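Local coordinates for protein sulfate adenylyltransferase (PDB 4DNX) that catalyses the transfer of the adenylyl group of ATP to sulfate, giving adenosine 5'-phosphosulfate and diphosphate in sulfur metabolism, at residues K142-E147 with M269-P274; I195-T200 with T290-G295; R275-H280 with R296-V301. All blocks are in the same frame, centred on the assembly; numbering follows the deposited sequence.

Contact 1: residues K142-E147 with M269-P274; sequences KHPGVE and MLYAGP
The ring of Tyr-271 is held between two aliphatic groups, Pro-144 on one face and Met-269 CB, toward the rim, on the opposite one. Pro-144 CG stands 3.9 Å from the centroid of the Tyr-271 ring and 21° off its normal, a CH-pi contact in which the two side chains cross at about a right angle. Nearest of the ring carbons is Tyr-271 CD2, 3.7 Å from Pro-144 CG. The imidazole of His-143 uses its edge instead: carbonyls Tyr-271 O and Leu-270 O both lie near its plane, with Tyr-271 O 2.9 Å from His-143 NE2. Tyr-305 OH hydrogen-bonds to His-143 NE2, and weakly to Tyr-271 O.

His-143 is the N-cap of helix 144-149. With CG anti to its own backbone N (chi1 -178°), its ND1 accepts from Gly-145 N at 2.9 Å and from Val-146 N, the latter far out of the ring plane. One ring thus caps a helix of the PUA-like domain with one nitrogen and faces the loop before helix 274-287 of the ATP-sulfurylase domain with the other. Proline suits the first helical turn, where no backbone N-H is needed, and its ring supplies the apolar surface for Tyr-271. Gly-145 brings its CA to 3.4 Å from Leu-270 O as a CA-H...O contact; any CB here would collide with that carbonyl oxygen.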
loop_
_atom_site.group_PDB
_atom_site.type_symbol
_atom_site.label_atom_id
_atom_site.label_comp_id
_atom_site.label_asym_id
_atom_site.label_seq_id
_atom_site.Cartn_x
_atom_site.Cartn_y
_atom_site.Cartn_z
ATOM N N LYS A 142 10.993 20.199 29.918
ATOM C CA LYS A 142 10.737 18.766 30.164
ATOM C C LYS A 142 9.705 18.170 29.170
ATOM O O LYS A 142 9.528 16.955 29.095
ATOM C CB LYS A 142 10.259 18.510 31.616
ATOM C CG LYS A 142 11.342 18.686 32.744
ATOM C CD LYS A 142 10.717 18.675 34.171
ATOM C CE LYS A 142 10.181 20.069 34.550
ATOM N NZ LYS A 142 9.506 20.200 35.883
ATOM N N HIS A 143 9.002 19.015 28.435
ATOM C CA HIS A 143 7.974 18.509 27.545
ATOM C C HIS A 143 8.700 18.055 26.266
ATOM O O HIS A 143 9.457 18.834 25.660
ATOM C CB HIS A 143 6.949 19.603 27.293
ATOM C CG HIS A 143 5.803 19.181 26.433
ATOM N ND1 HIS A 143 5.959 18.753 25.130
ATOM C CD2 HIS A 143 4.478 19.164 26.685
ATOM C CE1 HIS A 143 4.771 18.469 24.618
ATOM N NE2 HIS A 143 3.852 18.743 25.537
ATOM N N PRO A 144 8.537 16.795 25.880
ATOM C CA PRO A 144 9.354 16.303 24.770
ATOM C C PRO A 144 9.030 16.970 23.431
ATOM O O PRO A 144 9.899 17.077 22.578
ATOM C CB PRO A 144 9.053 14.791 24.730
ATOM C CG PRO A 144 7.669 14.670 25.343
ATOM C CD PRO A 144 7.582 15.767 26.369
ATOM N N GLY A 145 7.792 17.433 23.258
ATOM C CA GLY A 145 7.405 18.073 22.012
ATOM C C GLY A 145 8.009 19.486 21.983
ATOM O O GLY A 145 8.431 19.936 20.950
ATOM N N VAL A 146 7.981 20.180 23.113
ATOM C CA VAL A 146 8.643 21.485 23.268
ATOM C C VAL A 146 10.138 21.355 22.903
ATOM O O VAL A 146 10.680 22.203 22.142
ATOM C CB VAL A 146 8.476 22.006 24.720
ATOM C CG1 VAL A 146 9.436 23.158 25.029
ATOM C CG2 VAL A 146 7.012 22.453 24.968
ATOM N N GLU A 147 10.781 20.318 23.431
ATOM C CA GLU A 147 12.245 20.156 23.264
ATOM C C GLU A 147 12.568 19.938 21.783
ATOM O O GLU A 147 13.452 20.595 21.242
ATOM C CB GLU A 147 12.783 19.002 24.104
ATOM C CG GLU A 147 14.317 18.849 24.054
ATOM C CD GLU A 147 14.797 17.624 24.823
ATOM O OE1 GLU A 147 15.445 17.789 25.880
ATOM O OE2 GLU A 147 14.506 16.480 24.385
ATOM N N MET A 269 4.944 12.039 16.614
ATOM C CA MET A 269 4.072 12.550 17.672
ATOM C C MET A 269 4.537 13.908 18.223
ATOM O O MET A 269 5.747 14.115 18.463
ATOM C CB MET A 269 4.038 11.553 18.847
ATOM C CG MET A 269 3.397 10.208 18.545
ATOM S SD MET A 269 3.817 8.995 19.869
ATOM C CE MET A 269 2.993 9.727 21.279
ATOM N N LEU A 270 3.578 14.817 18.443
ATOM C CA LEU A 270 3.878 16.113 19.068
ATOM C C LEU A 270 3.771 16.125 20.598
ATOM O O LEU A 270 4.274 17.040 21.275
ATOM C CB LEU A 270 2.963 17.211 18.498
ATOM C CG LEU A 270 2.976 17.421 16.983
ATOM C CD1 LEU A 270 1.881 18.369 16.576
ATOM C CD2 LEU A 270 4.338 18.016 16.545
ATOM N N TYR A 271 3.089 15.123 21.143
ATOM C CA TYR A 271 2.765 15.096 22.566
ATOM C C TYR A 271 2.030 16.370 23.022
ATOM O O TYR A 271 2.220 16.806 24.146
ATOM C CB TYR A 271 4.024 14.887 23.431
ATOM C CG TYR A 271 4.828 13.632 23.112
ATOM C CD1 TYR A 271 4.533 12.411 23.722
ATOM C CD2 TYR A 271 5.909 13.689 22.231
ATOM C CE1 TYR A 271 5.297 11.254 23.430
ATOM C CE2 TYR A 271 6.655 12.555 21.926
ATOM C CZ TYR A 271 6.349 11.349 22.521
ATOM O OH TYR A 271 7.121 10.250 22.208
ATOM N N ALA A 272 1.175 16.926 22.165
ATOM C CA ALA A 272 0.566 18.250 22.400
ATOM C C ALA A 272 -0.890 18.190 22.850
ATOM O O ALA A 272 -1.607 19.211 22.883
ATOM C CB ALA A 272 0.740 19.133 21.133
ATOM N N GLY A 273 -1.333 16.994 23.232
ATOM C CA GLY A 273 -2.649 16.849 23.899
ATOM C C GLY A 273 -3.772 17.453 23.077
ATOM O O GLY A 273 -3.912 17.100 21.885
ATOM N N PRO A 274 -4.558 18.344 23.685
ATOM C CA PRO A 274 -5.730 18.912 23.006
ATOM C C PRO A 274 -5.399 19.526 21.646
ATOM O O PRO A 274 -6.143 19.323 20.670
ATOM C CB PRO A 274 -6.243 19.967 23.968
ATOM C CG PRO A 274 -5.689 19.596 25.331
ATOM C CD PRO A 274 -4.465 18.756 25.106
#

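Contact 2: residues I195-T200 with T290-G295; sequences IVAFQT and THFIIG
Ile-293 reaches across to two residues of the neighbouring strand with its CD1 tip, which lies 3.7 Å from Val-196 CG1 and 4.0 Å from Phe-198 CD1. Val-196 CG1, anti to the backbone N (chi1 171°), also touches Ile-293 CG1; helix 206-219 covers this face. On the face of Ala-197 and Phe-292 the pairing is of small with large: the small Ala-197 lets the Phe-292 ring lie alongside, its CD1 edge 3.6 Å from Ala-197 O. Helix 274-287 packs over this second face.

The two strands are the first and fourth of a parallel five-stranded sheet of order 3-2-1-4-5, a Rossmann-like arrangement. Their neighbourhood is the switch point of the topology, beyond whose C-terminal strand ends binding clefts commonly open in such folds. Short segments of the two diverge by 34°. From its beginning at Ile-195 O the ladder runs on through Ala-197 N to His-291 O and then Ile-293 N to Ala-197 O. Past it, a water accepts from Gln-199 N and donates to Ile-293 O, bridging the strands where they have separated.

At the end where the ladder begins, the edge is polar. Ile-195 O accepts from both His-291 N (3.1 Å), the first rung, and Thr-290 N (2.9 Å). Thr-290 OG1, between its backbone N and carbonyl carbon (chi1 58°), receives Ile-195 N at 2.8 Å in a nearly straight bond, and also shares a hydrogen bond of 2.8 Å with His-291 ND1.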
loop_
_atom_site.group_PDB
_atom_site.type_symbol
_atom_site.label_atom_id
_atom_site.label_comp_id
_atom_site.label_asym_id
_atom_site.label_seq_id
_atom_site.Cartn_x
_atom_site.Cartn_y
_atom_site.Cartn_z
ATOM N N ILE A 195 -18.223 6.055 9.301
ATOM C CA ILE A 195 -16.948 5.353 9.538
ATOM C C ILE A 195 -16.291 5.925 10.793
ATOM O O ILE A 195 -16.054 7.146 10.860
ATOM C CB ILE A 195 -15.952 5.568 8.322
ATOM C CG1 ILE A 195 -16.618 5.134 6.989
ATOM C CG2 ILE A 195 -14.646 4.820 8.561
ATOM C CD1 ILE A 195 -17.361 6.262 6.284
ATOM N N VAL A 196 -16.020 5.068 11.795
ATOM C CA VAL A 196 -15.302 5.504 13.019
ATOM C C VAL A 196 -13.802 5.320 12.817
ATOM O O VAL A 196 -13.389 4.313 12.248
ATOM C CB VAL A 196 -15.746 4.610 14.198
ATOM C CG1 VAL A 196 -14.870 4.860 15.461
ATOM C CG2 VAL A 196 -17.243 4.810 14.496
ATOM N N ALA A 197 -12.959 6.271 13.250
ATOM C CA ALA A 197 -11.502 6.060 13.180
ATOM C C ALA A 197 -10.976 5.888 14.608
ATOM O O ALA A 197 -11.469 6.590 15.554
ATOM C CB ALA A 197 -10.828 7.309 12.519
ATOM N N PHE A 198 -10.016 4.981 14.772
ATOM C CA PHE A 198 -9.390 4.701 16.067
ATOM C C PHE A 198 -7.889 4.617 15.867
ATOM O O PHE A 198 -7.445 3.798 15.084
ATOM C CB PHE A 198 -9.911 3.351 16.652
ATOM C CG PHE A 198 -9.253 2.964 17.973
ATOM C CD1 PHE A 198 -9.568 3.668 19.139
ATOM C CD2 PHE A 198 -8.313 1.918 18.027
ATOM C CE1 PHE A 198 -8.953 3.310 20.375
ATOM C CE2 PHE A 198 -7.706 1.557 19.286
ATOM C CZ PHE A 198 -8.041 2.253 20.392
ATOM N N GLN A 199 -7.121 5.413 16.632
ATOM C CA GLN A 199 -5.652 5.389 16.548
ATOM C C GLN A 199 -5.067 4.404 17.571
ATOM O O GLN A 199 -5.488 4.388 18.732
ATOM C CB GLN A 199 -5.088 6.804 16.852
ATOM C CG GLN A 199 -3.564 6.855 16.863
ATOM C CD GLN A 199 -3.011 8.277 16.872
ATOM O OE1 GLN A 199 -3.550 9.171 16.216
ATOM N NE2 GLN A 199 -1.933 8.493 17.639
ATOM N N THR A 200 -4.060 3.634 17.174
ATOM C CA THR A 200 -3.313 2.847 18.172
ATOM C C THR A 200 -1.895 2.629 17.699
ATOM O O THR A 200 -1.637 2.759 16.522
ATOM C CB THR A 200 -3.973 1.468 18.446
ATOM O OG1 THR A 200 -3.330 0.877 19.596
ATOM C CG2 THR A 200 -3.873 0.557 17.234
ATOM N N THR A 290 -15.970 9.698 9.439
ATOM C CA THR A 290 -17.034 10.590 9.856
ATOM C C THR A 290 -17.025 10.844 11.368
ATOM O O THR A 290 -17.655 11.814 11.837
ATOM C CB THR A 290 -18.443 10.069 9.415
ATOM O OG1 THR A 290 -18.666 8.772 9.963
ATOM C CG2 THR A 290 -18.593 9.985 7.906
ATOM N N HIS A 291 -16.372 9.951 12.119
ATOM C CA HIS A 291 -16.321 9.987 13.581
ATOM C C HIS A 291 -14.905 9.621 14.028
ATOM O O HIS A 291 -14.260 8.789 13.402
ATOM C CB HIS A 291 -17.341 8.997 14.151
ATOM C CG HIS A 291 -18.751 9.400 13.876
ATOM N ND1 HIS A 291 -19.383 9.142 12.671
ATOM C CD2 HIS A 291 -19.643 10.087 14.626
ATOM C CE1 HIS A 291 -20.601 9.647 12.694
ATOM N NE2 HIS A 291 -20.785 10.226 13.869
ATOM N N PHE A 292 -14.437 10.205 15.117
ATOM C CA PHE A 292 -13.110 9.957 15.622
ATOM C C PHE A 292 -13.184 9.769 17.126
ATOM O O PHE A 292 -13.791 10.591 17.814
ATOM C CB PHE A 292 -12.190 11.163 15.307
ATOM C CG PHE A 292 -10.806 11.045 15.901
ATOM C CD1 PHE A 292 -10.076 9.875 15.790
ATOM C CD2 PHE A 292 -10.216 12.153 16.512
ATOM C CE1 PHE A 292 -8.759 9.765 16.333
ATOM C CE2 PHE A 292 -8.941 12.066 17.049
ATOM C CZ PHE A 292 -8.206 10.884 16.959
ATOM N N ILE A 293 -12.609 8.680 17.626
ATOM C CA ILE A 293 -12.680 8.368 19.069
ATOM C C ILE A 293 -11.556 9.132 19.798
ATOM O O ILE A 293 -10.359 8.982 19.466
ATOM C CB ILE A 293 -12.460 6.875 19.310
ATOM C CG1 ILE A 293 -13.638 6.070 18.772
ATOM C CG2 ILE A 293 -12.275 6.541 20.837
ATOM C CD1 ILE A 293 -13.412 4.547 18.801
ATOM N N ILE A 294 -11.946 9.876 20.825
ATOM C CA ILE A 294 -10.996 10.598 21.708
ATOM C C ILE A 294 -11.378 10.217 23.138
ATOM O O ILE A 294 -12.470 10.506 23.589
ATOM C CB ILE A 294 -11.130 12.139 21.529
ATOM C CG1 ILE A 294 -10.790 12.513 20.079
ATOM C CG2 ILE A 294 -10.255 12.961 22.602
ATOM C CD1 ILE A 294 -10.647 13.997 19.805
ATOM N N GLY A 295 -10.460 9.555 23.820
ATOM C CA GLY A 295 -10.627 9.178 25.231
ATOM C C GLY A 295 -9.934 10.110 26.215
ATOM O O GLY A 295 -9.622 11.253 25.886
HETATM O O HOH W 1 -8.383 7.110 18.624
#

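Contact 3: residues R275-H280 with R296-V301; sequences REAVLH and RDHAGV
The GRDHAG sequence characteristic of ATP sulfurylases, a loop that in relatives lines the nucleotide site, rests here on the first turns of helix 274-287 through His-298 and Ala-299. These two are the central residues of a type II beta turn from Asp-297 to Gly-300, closed by Gly-300 N bonding to Asp-297 O. Ala-299 takes the third position with positive phi (59°), a left-handed conformation that a small residue tolerates better than a branched one.

The polar link is between imidazoles: His-280 ND1 and His-298 NE2 share a hydrogen bond of 2.9 Å, in which either could be the donor. The rings meet rim to rim with planes at 86°, each nitrogen lying in the plane of the other ring. With chi1 at -73°, His-280 CG sits beside its backbone N, which turns the ring back along the helix, where Glu-276 O lies 3.3 Å above the plane of one face, toward the rim. An alanine in place of His-280 would probably leave His-298 NE2 without this mate, its ring freer to turn, and a gap beside Ala-299 CB where CE1 had been.

Small residues let loop and helix approach closely. Ala-277 CB touches His-298 CD2 at 3.8 Å, and Phe-292 of the adjoining strand also meets the His-298 ring. Glu-276 runs extended past Ala-299, its carboxylate hydrogen-bonded to Leu-270 N and Ala-272 N of the loop before the helix. Its oxygen OE1, engaged by Ala-272 N, is also the atom nearest the Ala-299 methyl, 3.7 Å from Ala-299 CB.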
loop_
_atom_site.group_PDB
_atom_site.type_symbol
_atom_site.label_atom_id
_atom_site.label_comp_id
_atom_site.label_asym_id
_atom_site.label_seq_id
_atom_site.Cartn_x
_atom_site.Cartn_y
_atom_site.Cartn_z
ATOM N N ARG A 275 -4.307 20.287 21.537
ATOM C CA ARG A 275 -3.976 20.774 20.183
ATOM C C ARG A 275 -3.702 19.671 19.123
ATOM O O ARG A 275 -4.075 19.821 17.942
ATOM C CB ARG A 275 -2.829 21.764 20.202
ATOM C CG ARG A 275 -2.580 22.402 18.809
ATOM C CD ARG A 275 -3.755 23.356 18.349
ATOM N NE ARG A 275 -3.782 24.554 19.155
ATOM C CZ ARG A 275 -3.228 25.718 18.788
ATOM N NH1 ARG A 275 -2.693 25.867 17.587
ATOM N NH2 ARG A 275 -3.245 26.733 19.613
ATOM N N GLU A 276 -3.066 18.574 19.535
ATOM C CA GLU A 276 -2.765 17.498 18.627
ATOM C C GLU A 276 -4.048 16.735 18.278
ATOM O O GLU A 276 -4.175 16.237 17.161
ATOM C CB GLU A 276 -1.708 16.566 19.221
ATOM C CG GLU A 276 -1.223 15.522 18.256
ATOM C CD GLU A 276 0.093 14.905 18.673
ATOM O OE1 GLU A 276 0.379 14.991 19.886
ATOM O OE2 GLU A 276 0.805 14.349 17.794
ATOM N N ALA A 277 -5.004 16.695 19.228
ATOM C CA ALA A 277 -6.292 16.040 18.976
ATOM C C ALA A 277 -7.021 16.741 17.818
ATOM O O ALA A 277 -7.671 16.075 16.999
ATOM C CB ALA A 277 -7.168 16.009 20.260
ATOM N N VAL A 278 -6.913 18.073 17.729
ATOM C CA VAL A 278 -7.524 18.783 16.605
ATOM C C VAL A 278 -6.841 18.406 15.272
ATOM O O VAL A 278 -7.526 18.230 14.224
ATOM C CB VAL A 278 -7.503 20.320 16.822
ATOM C CG1 VAL A 278 -8.160 21.022 15.640
ATOM C CG2 VAL A 278 -8.251 20.636 18.152
ATOM N N LEU A 279 -5.515 18.330 15.295
ATOM C CA LEU A 279 -4.783 17.874 14.106
ATOM C C LEU A 279 -5.229 16.464 13.677
ATOM O O LEU A 279 -5.472 16.210 12.475
ATOM C CB LEU A 279 -3.280 17.891 14.388
ATOM C CG LEU A 279 -2.442 17.518 13.172
ATOM C CD1 LEU A 279 -2.644 18.561 12.037
ATOM C CD2 LEU A 279 -0.946 17.425 13.597
ATOM N N HIS A 280 -5.340 15.552 14.663
ATOM C CA HIS A 280 -5.860 14.181 14.433
ATOM C C HIS A 280 -7.224 14.178 13.778
ATOM O O HIS A 280 -7.412 13.444 12.817
ATOM C CB HIS A 280 -5.951 13.424 15.744
ATOM C CG HIS A 280 -4.632 13.009 16.308
ATOM N ND1 HIS A 280 -4.522 12.469 17.581
ATOM C CD2 HIS A 280 -3.378 13.051 15.798
ATOM C CE1 HIS A 280 -3.247 12.186 17.818
ATOM N NE2 HIS A 280 -2.533 12.523 16.750
ATOM N N ARG A 296 -9.657 9.612 27.419
ATOM C CA ARG A 296 -8.982 10.386 28.469
ATOM C C ARG A 296 -7.522 10.604 28.123
ATOM O O ARG A 296 -6.851 9.676 27.635
ATOM C CB ARG A 296 -9.091 9.587 29.763
ATOM C CG ARG A 296 -8.527 10.241 30.995
ATOM C CD ARG A 296 -8.692 9.303 32.192
ATOM N NE ARG A 296 -10.085 9.215 32.614
ATOM C CZ ARG A 296 -10.617 9.906 33.620
ATOM N NH1 ARG A 296 -9.882 10.750 34.329
ATOM N NH2 ARG A 296 -11.894 9.752 33.918
ATOM N N ASP A 297 -7.028 11.831 28.352
ATOM C CA ASP A 297 -5.625 12.165 28.137
ATOM C C ASP A 297 -5.129 11.924 26.729
ATOM O O ASP A 297 -3.978 11.581 26.500
ATOM C CB ASP A 297 -4.751 11.462 29.190
ATOM C CG ASP A 297 -4.988 12.024 30.602
ATOM O OD1 ASP A 297 -5.330 11.244 31.539
ATOM O OD2 ASP A 297 -4.848 13.273 30.776
ATOM N N HIS A 298 -6.015 12.091 25.745
ATOM C CA HIS A 298 -5.642 11.839 24.373
ATOM C C HIS A 298 -4.419 12.659 23.944
ATOM O O HIS A 298 -4.409 13.867 24.152
ATOM C CB HIS A 298 -6.846 12.119 23.470
ATOM C CG HIS A 298 -6.611 11.765 22.034
ATOM N ND1 HIS A 298 -6.888 10.512 21.522
ATOM C CD2 HIS A 298 -6.098 12.489 21.009
ATOM C CE1 HIS A 298 -6.590 10.493 20.228
ATOM N NE2 HIS A 298 -6.092 11.675 19.899
ATOM N N ALA A 299 -3.423 11.973 23.369
ATOM C CA ALA A 299 -2.165 12.574 22.856
ATOM C C ALA A 299 -1.355 13.325 23.929
ATOM O O ALA A 299 -0.499 14.165 23.601
ATOM C CB ALA A 299 -2.465 13.500 21.665
ATOM N N GLY A 300 -1.605 13.005 25.186
ATOM C CA GLY A 300 -0.994 13.719 26.322
ATOM C C GLY A 300 0.381 13.208 26.711
ATOM O O GLY A 300 0.881 12.214 26.160
ATOM N N VAL A 301 1.002 13.951 27.614
ATOM C CA VAL A 301 2.282 13.589 28.253
ATOM C C VAL A 301 2.294 14.277 29.604
ATOM O O VAL A 301 1.664 15.331 29.769
ATOM C CB VAL A 301 3.500 14.007 27.356
ATOM C CG1 VAL A 301 3.595 15.502 27.182
ATOM C CG2 VAL A 301 4.803 13.408 27.854
#

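Contact 2 is the most buried, sheet core in which seven of the eight touching residues are buried, with main-chain bonds between strands and apolar side chains on both faces. Contacts 1 and 3 lie nearer the surface, each including two partly exposed residues, Pro-144 and Tyr-271 in one, His-298 and Ala-299 in the other. Contact 1 joins the PUA-like and ATP-sulfurylase domains through a capped helix, carbonyl oxygens and a proline-tyrosine pair; contact 3 fixes a loop to a helix through two imidazoles. The Glu-276 carboxylate joins contacts 1 and 3, as does Gly-273 N bonding to Ala-299 O. Phe-292 links contacts 2 and 3, whereas contacts 1 and 2 do not touch.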